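PDB 3WCZ: aldo-keto reductase AKR2E4 from Bombyx mori, which reduces 3-dehydroecdysone with NADPH rather than NADH as cosubstrate, and may thereby take part in the regulation of molting. Local coordinates for residues Lys239-Gly242 and Gln243-Arg247. Numbering follows the deposited sequence.
Sequences KSVG and QILLR
Gln243 reaches back over the start of its own helix to Ser240. Gln243 CB sits 3.6 Å from Ser240 OG, and Gln243 CG closes to 3.3 Å from the same oxygen. Beyond CG the chain runs extended (chi2 167°), which carries CD past the hydroxyl and brings Gln243 OE1 to Ser240 N at 2.8 Å. That bond is nearly straight, 171° at the hydrogen, and the donor lies in the carbonyl plane on a lone pair of OE1. NE2, the other arm of the amide, donates to Gln268 O, so both ends of the group are held and its rotation is fixed. In return Ser240 OG, standing between its own backbone N and carbonyl carbon (chi1 70°), is turned to the Gln243 N-H and accepts from Gln243 N at 3.1 Å. The two reciprocal bonds define a capping box, with Ser240 as N-cap of helix 241-251 in this TIM-barrel reductase; Gly242, in the first turn, lies close to the bound NADP. With an alanine here in place of the glutamine, Ser240 N and Gln268 O would probably lose these mates, leaving only the Ser240 OG half of the box. Lys239 crosses the glutamine at about a right angle, its CD 3.4 Å from Gln243 OE1, while NZ continues to a salt bridge with Asp274. One turn apart, the side chains of Val241 and Leu245 lie side by side and point the same way, with Val241 CG1 4.1 Å from Leu245 CD1, and both pack on Leu230 of helix 228-237.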
loop_
_atom_site.group_PDB
_atom_site.type_symbol
_atom_site.label_atom_id
_atom_site.label_comp_id
_atom_site.label_asym_id
_atom_site.label_seq_id
_atom_site.Cartn_x
_atom_site.Cartn_y
_atom_site.Cartn_z
ATOM N N LYS A 239 -23.164 5.026 5.407
ATOM C CA LYS A 239 -21.742 4.834 5.602
ATOM C C LYS A 239 -21.115 6.204 5.705
ATOM O O LYS A 239 -21.779 7.235 5.471
ATOM C CB LYS A 239 -21.162 4.032 4.430
ATOM C CG LYS A 239 -21.640 2.610 4.375
ATOM C CD LYS A 239 -20.868 1.773 5.373
ATOM C CE LYS A 239 -21.417 0.396 5.469
ATOM N NZ LYS A 239 -20.576 -0.384 6.404
ATOM N N SER A 240 -19.861 6.269 6.134
ATOM C CA SER A 240 -19.165 7.529 6.173
ATOM C C SER A 240 -18.561 7.844 4.810
ATOM O O SER A 240 -18.429 6.954 3.980
ATOM C CB SER A 240 -18.063 7.504 7.212
ATOM O OG SER A 240 -17.025 6.636 6.765
ATOM N N VAL A 241 -18.158 9.082 4.576
ATOM C CA VAL A 241 -17.497 9.456 3.332
ATOM C C VAL A 241 -16.201 8.658 3.189
ATOM O O VAL A 241 -15.866 8.218 2.091
ATOM C CB VAL A 241 -17.228 10.994 3.239
ATOM C CG1 VAL A 241 -16.228 11.331 2.119
ATOM C CG2 VAL A 241 -18.538 11.730 3.020
ATOM N N GLY A 242 -15.484 8.438 4.284
ATOM C CA GLY A 242 -14.271 7.639 4.218
ATOM C C GLY A 242 -14.585 6.242 3.709
ATOM O O GLY A 242 -13.834 5.662 2.912
ATOM N N GLN A 243 -15.665 5.634 4.199
ATOM C CA GLN A 243 -16.032 4.301 3.760
ATOM C C GLN A 243 -16.422 4.276 2.282
ATOM O O GLN A 243 -16.148 3.297 1.585
ATOM C CB GLN A 243 -17.123 3.714 4.655
ATOM C CG GLN A 243 -16.634 3.451 6.055
ATOM C CD GLN A 243 -17.745 3.174 7.057
ATOM O OE1 GLN A 243 -18.801 3.829 7.046
ATOM N NE2 GLN A 243 -17.535 2.195 7.908
ATOM N N ILE A 244 -17.088 5.335 1.808
ATOM C CA ILE A 244 -17.400 5.434 0.392
ATOM C C ILE A 244 -16.122 5.449 -0.452
ATOM O O ILE A 244 -16.025 4.745 -1.461
ATOM C CB ILE A 244 -18.251 6.715 0.101
ATOM C CG1 ILE A 244 -19.601 6.690 0.822
ATOM C CG2 ILE A 244 -18.441 6.914 -1.401
ATOM C CD1 ILE A 244 -20.464 5.512 0.486
ATOM N N LEU A 245 -15.152 6.251 -0.030
ATOM C CA LEU A 245 -13.895 6.348 -0.769
ATOM C C LEU A 245 -13.142 5.033 -0.824
ATOM O O LEU A 245 -12.584 4.686 -1.869
ATOM C CB LEU A 245 -13.011 7.408 -0.133
ATOM C CG LEU A 245 -13.548 8.849 -0.235
ATOM C CD1 LEU A 245 -12.724 9.806 0.588
ATOM C CD2 LEU A 245 -13.586 9.338 -1.686
ATOM N N LEU A 246 -13.152 4.303 0.286
ATOM C CA LEU A 246 -12.475 3.011 0.316
ATOM C C LEU A 246 -13.265 1.962 -0.489
ATOM O O LEU A 246 -12.663 1.141 -1.215
ATOM C CB LEU A 246 -12.267 2.569 1.754
ATOM C CG LEU A 246 -11.382 3.485 2.578
ATOM C CD1 LEU A 246 -11.355 3.048 4.018
ATOM C CD2 LEU A 246 -9.953 3.532 2.039
ATOM N N ARG A 247 -14.593 1.968 -0.401
ATOM C CA ARG A 247 -15.395 1.006 -1.148
ATOM C C ARG A 247 -15.243 1.254 -2.651
ATOM O O ARG A 247 -15.222 0.299 -3.442
ATOM C CB ARG A 247 -16.866 1.083 -0.734
ATOM C CG ARG A 247 -17.771 0.066 -1.478
ATOM C CD ARG A 247 -17.523 -1.382 -1.092
ATOM N NE ARG A 247 -17.735 -2.246 -2.247
ATOM C CZ ARG A 247 -17.678 -3.577 -2.213
ATOM N NH1 ARG A 247 -17.499 -4.221 -1.081
ATOM N NH2 ARG A 247 -17.841 -4.272 -3.336
#